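Local coordinates for hypothetical protein AF_1782 (Archaeoglobus fulgidus DSM 4304, PDB 2OO2) that is of unknown function, a small, mainly helical member of the DUF357 family that probably pairs with a second copy of itself, at residues R17-V22 against A37-S42; R9-W14 against Y44-G49; E5-E10 against R53-V58. One frame throughout, in Å; residues are numbered along the deposited sequence.

Contact 1 of 3, residues R17-V22 against A37-S42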
loop_
_atom_site.group_PDB
_atom_site.type_symbol
_atom_site.label_atom_id
_atom_site.label_comp_id
_atom_site.label_asym_id
_atom_site.label_seq_id
_atom_site.Cartn_x
_atom_site.Cartn_y
_atom_site.Cartn_z
ATOM N N ARG A 17 -3.708 -7.969 12.457
ATOM C CA ARG A 17 -4.556 -8.760 11.568
ATOM C C ARG A 17 -3.635 -9.547 10.621
ATOM O O ARG A 17 -3.857 -10.747 10.436
ATOM C CB ARG A 17 -5.549 -7.868 10.796
ATOM C CG ARG A 17 -6.777 -7.392 11.678
ATOM C CD ARG A 17 -7.498 -6.295 10.987
ATOM N NE ARG A 17 -8.620 -5.803 11.812
ATOM C CZ ARG A 17 -9.458 -4.860 11.382
ATOM N NH1 ARG A 17 -9.299 -4.311 10.180
ATOM N NH2 ARG A 17 -10.432 -4.441 12.167
ATOM N N ILE A 18 -2.602 -8.907 10.063
ATOM C CA ILE A 18 -1.804 -9.583 8.990
ATOM C C ILE A 18 -0.871 -10.664 9.559
ATOM O O ILE A 18 -0.575 -11.707 8.919
ATOM C CB ILE A 18 -1.066 -8.531 8.120
ATOM C CG1 ILE A 18 -0.715 -9.147 6.769
ATOM C CG2 ILE A 18 0.174 -7.869 8.838
ATOM C CD1 ILE A 18 -0.114 -8.108 5.745
ATOM N N GLU A 19 -0.407 -10.433 10.785
ATOM C CA GLU A 19 0.441 -11.411 11.510
ATOM C C GLU A 19 -0.327 -12.720 11.660
ATOM O O GLU A 19 0.241 -13.796 11.571
ATOM C CB GLU A 19 0.916 -10.803 12.870
ATOM C CG GLU A 19 2.072 -9.853 12.651
ATOM C CD GLU A 19 2.477 -9.042 13.914
ATOM O OE1 GLU A 19 1.671 -8.992 14.860
ATOM O OE2 GLU A 19 3.612 -8.516 13.942
ATOM N N GLU A 20 -1.631 -12.637 11.826
ATOM C CA GLU A 20 -2.491 -13.848 11.767
ATOM C C GLU A 20 -2.760 -14.289 10.329
ATOM O O GLU A 20 -2.738 -15.472 10.037
ATOM C CB GLU A 20 -3.819 -13.641 12.477
ATOM C CG GLU A 20 -3.667 -13.490 13.952
ATOM C CD GLU A 20 -2.907 -14.660 14.592
ATOM O OE1 GLU A 20 -3.148 -15.865 14.234
ATOM O OE2 GLU A 20 -2.055 -14.357 15.457
ATOM N N ARG A 21 -3.030 -13.339 9.451
ATOM C CA ARG A 21 -3.515 -13.635 8.120
ATOM C C ARG A 21 -2.454 -14.391 7.321
ATOM O O ARG A 21 -2.790 -15.312 6.531
ATOM C CB ARG A 21 -3.876 -12.336 7.400
ATOM C CG ARG A 21 -4.670 -12.489 6.102
ATOM C CD ARG A 21 -6.090 -12.985 6.379
ATOM N NE ARG A 21 -6.889 -12.857 5.196
ATOM C CZ ARG A 21 -7.208 -13.908 4.433
ATOM N NH1 ARG A 21 -7.948 -13.719 3.347
ATOM N NH2 ARG A 21 -6.853 -15.130 4.800
ATOM N N VAL A 22 -1.191 -13.989 7.511
ATOM C CA VAL A 22 -0.064 -14.548 6.704
ATOM C C VAL A 22 0.036 -16.061 6.924
ATOM O O VAL A 22 0.430 -16.852 6.031
ATOM C CB VAL A 22 1.238 -13.744 7.017
ATOM C CG1 VAL A 22 1.862 -14.154 8.334
ATOM C CG2 VAL A 22 2.236 -13.826 5.845
ATOM N N ALA A 37 8.705 -9.436 4.675
ATOM C CA ALA A 37 9.768 -8.384 4.624
ATOM C C ALA A 37 9.070 -7.092 5.089
ATOM O O ALA A 37 9.549 -6.390 6.095
ATOM C CB ALA A 37 10.372 -8.202 3.249
ATOM N N TYR A 38 7.888 -6.776 4.505
ATOM C CA TYR A 38 7.212 -5.460 5.010
ATOM C C TYR A 38 6.589 -5.630 6.330
ATOM O O TYR A 38 6.596 -4.584 7.221
ATOM C CB TYR A 38 6.117 -5.039 4.008
ATOM C CG TYR A 38 6.619 -4.459 2.719
ATOM C CD1 TYR A 38 7.125 -3.209 2.650
ATOM C CD2 TYR A 38 6.541 -5.189 1.491
ATOM C CE1 TYR A 38 7.538 -2.616 1.517
ATOM C CE2 TYR A 38 6.966 -4.585 0.273
ATOM C CZ TYR A 38 7.473 -3.320 0.278
ATOM O OH TYR A 38 7.937 -2.630 -0.866
ATOM N N ILE A 39 6.039 -6.778 6.668
ATOM C CA ILE A 39 5.639 -7.042 8.125
ATOM C C ILE A 39 6.774 -6.760 9.113
ATOM O O ILE A 39 6.574 -5.944 10.100
ATOM C CB ILE A 39 5.021 -8.436 8.460
ATOM C CG1 ILE A 39 3.602 -8.570 7.899
ATOM C CG2 ILE A 39 4.952 -8.720 10.038
ATOM C CD1 ILE A 39 3.305 -10.114 7.502
ATOM N N SER A 40 7.950 -7.376 8.866
ATOM C CA SER A 40 9.156 -7.103 9.721
ATOM C C SER A 40 9.448 -5.588 9.822
ATOM O O SER A 40 9.631 -5.006 10.965
ATOM C CB SER A 40 10.409 -7.808 9.200
ATOM O OG SER A 40 11.501 -7.626 10.103
ATOM N N ASP A 41 9.510 -4.933 8.648
ATOM C CA ASP A 41 9.784 -3.498 8.552
ATOM C C ASP A 41 8.690 -2.706 9.271
ATOM O O ASP A 41 9.023 -1.773 10.148
ATOM C CB ASP A 41 9.838 -3.103 7.062
ATOM C CG ASP A 41 11.221 -3.234 6.448
ATOM O OD1 ASP A 41 12.160 -3.846 7.002
ATOM O OD2 ASP A 41 11.352 -2.603 5.377
ATOM N N SER A 42 7.389 -2.981 8.998
ATOM C CA SER A 42 6.337 -2.196 9.798
ATOM C C SER A 42 6.546 -2.289 11.310
ATOM O O SER A 42 6.468 -1.200 12.081
ATOM C CB SER A 42 4.968 -2.741 9.379
ATOM O OG SER A 42 3.882 -2.201 10.107
#

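Contact 2 of 3, residues R9-W14 against Y44-G49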
loop_
_atom_site.group_PDB
_atom_site.type_symbol
_atom_site.label_atom_id
_atom_site.label_comp_id
_atom_site.label_asym_id
_atom_site.label_seq_id
_atom_site.Cartn_x
_atom_site.Cartn_y
_atom_site.Cartn_z
ATOM N N ARG A 9 -3.108 3.602 16.020
ATOM C CA ARG A 9 -4.246 2.686 16.157
ATOM C C ARG A 9 -4.374 1.845 14.854
ATOM O O ARG A 9 -4.590 0.660 14.946
ATOM C CB ARG A 9 -5.590 3.371 16.380
ATOM C CG ARG A 9 -5.655 4.072 17.742
ATOM C CD ARG A 9 -7.022 3.985 18.425
ATOM N NE ARG A 9 -6.965 4.815 19.631
ATOM C CZ ARG A 9 -7.591 5.983 19.773
ATOM N NH1 ARG A 9 -8.369 6.460 18.791
ATOM N NH2 ARG A 9 -7.454 6.669 20.909
ATOM N N GLU A 10 -4.306 2.503 13.704
ATOM C CA GLU A 10 -4.528 1.822 12.375
ATOM C C GLU A 10 -3.391 0.864 12.041
ATOM O O GLU A 10 -3.593 -0.188 11.373
ATOM C CB GLU A 10 -4.647 2.856 11.250
ATOM C CG GLU A 10 -5.979 3.600 11.119
ATOM C CD GLU A 10 -7.128 2.664 10.735
ATOM O OE1 GLU A 10 -7.165 2.119 9.571
ATOM O OE2 GLU A 10 -7.981 2.460 11.623
ATOM N N THR A 11 -2.164 1.291 12.344
ATOM C CA THR A 11 -0.976 0.443 12.091
ATOM C C THR A 11 -1.024 -0.824 12.913
ATOM O O THR A 11 -0.859 -1.980 12.393
ATOM C CB THR A 11 0.388 1.224 12.309
ATOM O OG1 THR A 11 0.373 2.388 11.479
ATOM C CG2 THR A 11 1.583 0.287 11.940
ATOM N N LEU A 12 -1.238 -0.654 14.221
ATOM C CA LEU A 12 -1.379 -1.836 15.095
ATOM C C LEU A 12 -2.511 -2.782 14.683
ATOM O O LEU A 12 -2.350 -4.005 14.795
ATOM C CB LEU A 12 -1.659 -1.370 16.532
ATOM C CG LEU A 12 -0.401 -1.023 17.279
ATOM C CD1 LEU A 12 -0.797 -0.127 18.584
ATOM C CD2 LEU A 12 0.323 -2.260 17.695
ATOM N N LYS A 13 -3.628 -2.224 14.223
ATOM C CA LYS A 13 -4.856 -2.947 13.983
ATOM C C LYS A 13 -4.516 -3.859 12.770
ATOM O O LYS A 13 -4.691 -5.071 12.807
ATOM C CB LYS A 13 -5.912 -1.969 13.502
ATOM C CG LYS A 13 -7.252 -2.592 13.071
ATOM C CD LYS A 13 -8.094 -1.699 12.197
ATOM C CE LYS A 13 -8.631 -0.506 12.993
ATOM N NZ LYS A 13 -9.521 0.485 12.226
ATOM N N TRP A 14 -3.932 -3.238 11.781
ATOM C CA TRP A 14 -3.697 -3.946 10.480
ATOM C C TRP A 14 -2.508 -4.878 10.578
ATOM O O TRP A 14 -2.361 -5.921 9.807
ATOM C CB TRP A 14 -3.538 -2.864 9.467
ATOM C CG TRP A 14 -4.855 -2.322 9.037
ATOM C CD1 TRP A 14 -5.296 -1.037 9.141
ATOM C CD2 TRP A 14 -5.904 -3.054 8.407
ATOM N NE1 TRP A 14 -6.564 -0.919 8.644
ATOM C CE2 TRP A 14 -6.943 -2.155 8.147
ATOM C CE3 TRP A 14 -6.055 -4.422 8.020
ATOM C CZ2 TRP A 14 -8.144 -2.557 7.565
ATOM C CZ3 TRP A 14 -7.240 -4.817 7.434
ATOM C CH2 TRP A 14 -8.267 -3.905 7.194
ATOM N N TYR A 44 9.274 -2.982 12.972
ATOM C CA TYR A 44 10.509 -2.254 13.358
ATOM C C TYR A 44 10.295 -0.753 13.449
ATOM O O TYR A 44 10.656 -0.141 14.500
ATOM C CB TYR A 44 11.636 -2.513 12.385
ATOM C CG TYR A 44 12.891 -1.668 12.625
ATOM C CD1 TYR A 44 13.682 -1.807 13.835
ATOM C CD2 TYR A 44 13.294 -0.745 11.688
ATOM C CE1 TYR A 44 14.866 -1.035 14.001
ATOM C CE2 TYR A 44 14.471 0.045 11.855
ATOM C CZ TYR A 44 15.192 -0.094 13.070
ATOM O OH TYR A 44 16.313 0.627 13.158
ATOM N N PHE A 45 9.748 -0.147 12.389
ATOM C CA PHE A 45 9.390 1.273 12.464
ATOM C C PHE A 45 8.343 1.619 13.508
ATOM O O PHE A 45 8.429 2.730 14.136
ATOM C CB PHE A 45 8.986 1.823 11.074
ATOM C CG PHE A 45 10.104 1.709 10.026
ATOM C CD1 PHE A 45 11.339 2.324 10.223
ATOM C CD2 PHE A 45 9.914 0.954 8.857
ATOM C CE1 PHE A 45 12.392 2.214 9.337
ATOM C CE2 PHE A 45 10.986 0.846 7.930
ATOM C CZ PHE A 45 12.203 1.457 8.148
ATOM N N LEU A 46 7.356 0.746 13.707
ATOM C CA LEU A 46 6.346 1.014 14.717
ATOM C C LEU A 46 7.034 1.134 16.077
ATOM O O LEU A 46 6.807 2.091 16.802
ATOM C CB LEU A 46 5.269 -0.051 14.746
ATOM C CG LEU A 46 4.191 0.250 15.822
ATOM C CD1 LEU A 46 3.340 1.604 15.580
ATOM C CD2 LEU A 46 3.279 -0.942 15.988
ATOM N N GLU A 47 7.912 0.184 16.381
ATOM C CA GLU A 47 8.564 0.186 17.676
ATOM C C GLU A 47 9.406 1.424 17.969
ATOM O O GLU A 47 9.328 1.948 19.082
ATOM C CB GLU A 47 9.339 -1.097 17.934
ATOM C CG GLU A 47 9.546 -1.263 19.451
ATOM C CD GLU A 47 8.929 -2.525 19.981
ATOM O OE1 GLU A 47 8.188 -2.424 20.994
ATOM O OE2 GLU A 47 9.190 -3.622 19.397
ATOM N N LYS A 48 10.170 1.912 16.993
ATOM C CA LYS A 48 11.005 3.112 17.196
ATOM C C LYS A 48 10.248 4.417 16.950
ATOM O O LYS A 48 10.863 5.496 16.962
ATOM C CB LYS A 48 12.251 3.077 16.322
ATOM C CG LYS A 48 11.959 3.145 14.836
ATOM C CD LYS A 48 13.179 2.898 13.946
ATOM C CE LYS A 48 14.326 3.859 14.239
ATOM N NZ LYS A 48 14.281 5.177 13.547
ATOM N N GLY A 49 8.947 4.330 16.663
ATOM C CA GLY A 49 8.123 5.543 16.481
ATOM C C GLY A 49 8.202 6.195 15.117
ATOM O O GLY A 49 7.902 7.360 14.975
#

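Contact 3 of 3, residues E5-E10 against R53-V58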
loop_
_atom_site.group_PDB
_atom_site.type_symbol
_atom_site.label_atom_id
_atom_site.label_comp_id
_atom_site.label_asym_id
_atom_site.label_seq_id
_atom_site.Cartn_x
_atom_site.Cartn_y
_atom_site.Cartn_z
ATOM N N GLU A 5 -2.059 9.342 17.347
ATOM C CA GLU A 5 -3.078 8.374 17.794
ATOM C C GLU A 5 -3.757 7.608 16.642
ATOM O O GLU A 5 -3.854 6.406 16.700
ATOM C CB GLU A 5 -4.129 9.100 18.634
ATOM C CG GLU A 5 -5.276 8.256 19.148
ATOM C CD GLU A 5 -6.136 9.023 20.183
ATOM O OE1 GLU A 5 -7.384 9.084 20.010
ATOM O OE2 GLU A 5 -5.543 9.591 21.147
ATOM N N GLU A 6 -4.205 8.317 15.613
ATOM C CA GLU A 6 -4.889 7.701 14.505
ATOM C C GLU A 6 -3.919 6.743 13.770
ATOM O O GLU A 6 -4.284 5.596 13.538
ATOM C CB GLU A 6 -5.532 8.733 13.561
ATOM C CG GLU A 6 -6.446 8.036 12.530
ATOM C CD GLU A 6 -7.029 8.926 11.403
ATOM O OE1 GLU A 6 -6.793 10.165 11.364
ATOM O OE2 GLU A 6 -7.739 8.338 10.527
ATOM N N LEU A 7 -2.693 7.183 13.465
ATOM C CA LEU A 7 -1.689 6.286 12.798
ATOM C C LEU A 7 -1.254 5.066 13.611
ATOM O O LEU A 7 -1.051 3.998 13.076
ATOM C CB LEU A 7 -0.416 7.039 12.359
ATOM C CG LEU A 7 -0.334 7.884 11.112
ATOM C CD1 LEU A 7 0.982 8.576 11.103
ATOM C CD2 LEU A 7 -0.465 6.996 9.862
ATOM N N ARG A 8 -1.017 5.241 14.901
ATOM C CA ARG A 8 -0.735 4.142 15.801
ATOM C C ARG A 8 -1.857 3.146 15.852
ATOM O O ARG A 8 -1.577 1.944 15.727
ATOM C CB ARG A 8 -0.530 4.636 17.246
ATOM C CG ARG A 8 0.844 5.030 17.542
ATOM C CD ARG A 8 1.044 5.086 19.056
ATOM N NE ARG A 8 1.878 6.249 19.364
ATOM C CZ ARG A 8 1.420 7.379 19.913
ATOM N NH1 ARG A 8 0.123 7.508 20.239
ATOM N NH2 ARG A 8 2.265 8.392 20.146
ATOM N N ARG A 9 -3.108 3.602 16.020
ATOM C CA ARG A 9 -4.246 2.686 16.157
ATOM C C ARG A 9 -4.374 1.845 14.854
ATOM O O ARG A 9 -4.590 0.660 14.946
ATOM C CB ARG A 9 -5.590 3.371 16.380
ATOM C CG ARG A 9 -5.655 4.072 17.742
ATOM C CD ARG A 9 -7.022 3.985 18.425
ATOM N NE ARG A 9 -6.965 4.815 19.631
ATOM C CZ ARG A 9 -7.591 5.983 19.773
ATOM N NH1 ARG A 9 -8.369 6.460 18.791
ATOM N NH2 ARG A 9 -7.454 6.669 20.909
ATOM N N GLU A 10 -4.306 2.503 13.704
ATOM C CA GLU A 10 -4.528 1.822 12.375
ATOM C C GLU A 10 -3.391 0.864 12.041
ATOM O O GLU A 10 -3.593 -0.188 11.373
ATOM C CB GLU A 10 -4.647 2.856 11.250
ATOM C CG GLU A 10 -5.979 3.600 11.119
ATOM C CD GLU A 10 -7.128 2.664 10.735
ATOM O OE1 GLU A 10 -7.165 2.119 9.571
ATOM O OE2 GLU A 10 -7.981 2.460 11.623
ATOM N N ARG A 53 6.361 5.611 8.222
ATOM C CA ARG A 53 6.997 4.408 7.518
ATOM C C ARG A 53 6.362 3.160 8.093
ATOM O O ARG A 53 6.118 2.153 7.347
ATOM C CB ARG A 53 8.516 4.352 7.649
ATOM C CG ARG A 53 9.307 5.529 7.090
ATOM C CD ARG A 53 9.361 5.613 5.575
ATOM N NE ARG A 53 8.299 6.496 5.052
ATOM C CZ ARG A 53 8.288 7.064 3.848
ATOM N NH1 ARG A 53 7.260 7.824 3.504
ATOM N NH2 ARG A 53 9.292 6.868 2.991
ATOM N N ALA A 54 6.022 3.152 9.376
ATOM C CA ALA A 54 5.375 1.962 9.915
ATOM C C ALA A 54 4.067 1.679 9.194
ATOM O O ALA A 54 3.809 0.532 8.856
ATOM C CB ALA A 54 5.121 2.000 11.382
ATOM N N PHE A 55 3.214 2.696 9.044
ATOM C CA PHE A 55 1.956 2.513 8.343
ATOM C C PHE A 55 2.175 2.167 6.867
ATOM O O PHE A 55 1.524 1.203 6.299
ATOM C CB PHE A 55 1.091 3.730 8.449
ATOM C CG PHE A 55 -0.272 3.612 7.837
ATOM C CD1 PHE A 55 -1.248 2.757 8.333
ATOM C CD2 PHE A 55 -0.572 4.476 6.742
ATOM C CE1 PHE A 55 -2.526 2.753 7.772
ATOM C CE2 PHE A 55 -1.925 4.524 6.218
ATOM C CZ PHE A 55 -2.863 3.622 6.742
ATOM N N GLU A 56 3.098 2.880 6.224
ATOM C CA GLU A 56 3.417 2.673 4.824
ATOM C C GLU A 56 3.762 1.185 4.637
ATOM O O GLU A 56 3.279 0.517 3.631
ATOM C CB GLU A 56 4.619 3.525 4.491
ATOM C CG GLU A 56 4.923 3.591 2.977
ATOM C CD GLU A 56 6.208 4.327 2.626
ATOM O OE1 GLU A 56 7.194 4.332 3.365
ATOM O OE2 GLU A 56 6.232 4.908 1.565
ATOM N N CYS A 57 4.588 0.617 5.514
ATOM C CA CYS A 57 4.996 -0.872 5.310
ATOM C C CYS A 57 3.827 -1.822 5.525
ATOM O O CYS A 57 3.691 -2.876 4.682
ATOM C CB CYS A 57 6.263 -1.254 6.140
ATOM S SG CYS A 57 7.715 -0.396 5.704
ATOM N N VAL A 58 2.907 -1.600 6.481
ATOM C CA VAL A 58 1.728 -2.453 6.714
ATOM C C VAL A 58 0.782 -2.494 5.461
ATOM O O VAL A 58 0.333 -3.625 5.007
ATOM C CB VAL A 58 0.999 -2.234 8.077
ATOM C CG1 VAL A 58 -0.032 -1.137 7.987
ATOM C CG2 VAL A 58 0.304 -3.592 8.488
#

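Contact 1 of 3, residues R17-V22 against A37-S42
Ile18 and Ile39 meet side chain to side chain where the antiparallel helices 3-21 and 29-47 of a three-helix bundle lie against each other. The closest touch is Ile18 CG2 on Ile39 CG1, 3.6 Å, and the two branched chains run obliquely past one another. Ile39 is the hub of the contact. Its CD1 reaches over Ile18, 4.1 Å from Ile18 CG2, and also approaches Val22 CG2 at 4.2 Å, one helical turn further on. Its other branch, CG2, points back along the opposite helix to the methylene CG of Glu19, 4.1 Å away. With CG1 anti to the carbonyl carbon (chi1 -72°), Ile39 spreads its two branches over different neighbours. Isoleucine suits the place because its branch at CB puts one arm on Ile18 and Val22 and the other on Glu19. Glu19 suits the margin: its aliphatic part lies along the isoleucine, and its extended chain carries the carboxylate past it to a salt bridge with Arg43, one turn beyond Ile39. Further out, Leu15 packs on Ile39, and Ala61 and Trp62 of helix 51-70 also pack on Ile18, so the third helix completes the core. Ser42, also buried here, turns to that helix with a small polar group: its OG is hydrogen-bonded to the backbone O of Ala54.

Contact 2 of 3, residues R9-W14 against Y44-G49
Leu12 and Leu46 meet without help from any ring; the flat groups of both segments stand apart. The indole of Trp14 has Lys13 CD 4.0 Å above one face, while Glu10 OE1 lies at its edge and accepts a bond from Trp14 NE1 (3.2 Å, N-H...O angle 141°). The oxygen lies nearly in the indole plane, but the N-H meets it from above the carboxylate plane, 46° out. Glu10 OE2 takes Lys13 NZ on its syn side in a 2.6 Å salt bridge, and OE1 also pairs with Arg53 of the second subunit. Lys48 CD rests over the rim of the Tyr44 ring, and Tyr44 CD2 over that of Phe45.

Leu46 CD2 sits 3.7 Å from Leu12 CD2, the side chains crossing at about a right angle. Leu46 CG, anti to the backbone N (chi1 -180°), carries both methyls toward helix 3-21, and CD1 is 4.3 Å from Thr11 CG2. Threonine suits that spot, its OG1 bonding to Leu7 O. Gly49, with positive phi, ends helix 29-47 in a Schellman motif. The chemistry implies an apolar, undirected join at the margin where Leu12 is exposed, with the polar Glu10, Lys13 and Trp14 group turned away from Leu46.

Contact 3 of 3, residues E5-E10 against R53-V58
Leu7 and Phe55 stand at about a right angle to each other, the leucine branch laid across the root of the aromatic side chain. One methyl does the touching: Leu7 CD2 is 3.9 Å from Phe55 CB and equally near Phe55 CG, and its approach to the ring is oblique. Phe55 CG is anti to the backbone N (chi1 -176°), which swings the ring out between the helices to the next turn of helix 3-21, where Glu10 CB lies 4.1 Å from Phe55 CE1. The ring thus bridges Leu7 and the methylene base of Glu10, with Thr11 of the same helix also against it. The backbones come close here, the CA atoms of Leu7 and Phe55 being 6.9 Å apart; phenylalanine suits the place because its length lets one side chain touch two successive turns of helix 3-21.

On the far flank of helix 51-70, Glu56 CD lies 3.6 Å above the centre of the Arg53 guanidinium, and Glu56 OE1 is 3.0 Å from Arg53 NE, a pairing of charges with no N-H aimed at the oxygen. Arg53 NH1 repeats, toward Glu10 of the second subunit, the bridge that Glu10 here makes with that subunit's Arg53. Glu56 of that subunit packs on Phe55, and its Val52 packs on Leu7. The site is therefore at once a buried seam between the first and third helices of a three-helix bundle and part of a reciprocal helical dimer interface.

Overall arrangement
From the N terminus, helix 3-21 supplies one side of all three contacts. Contact 3 joins its start to helix 51-70 and closes the widest loop, enclosing all of helix 29-47. Contact 2 begins from nearly the same place, sharing Arg9 and Glu10, but returns to the end of helix 29-47. Contact 1 is nested inside both, closing the shortest loop, which holds strand 25-27 and the start of helix 29-47; that strand pairs antiparallel with strand 74-76 near the C terminus. Contacts 2 and 3 lie close together, their centres about 5 Å apart, with Thr11 against Phe55 and Leu46 beside Ala54. Ser42 of contact 1 reaches Thr11 of contact 2 and Val58 of contact 3, tying the three helices together.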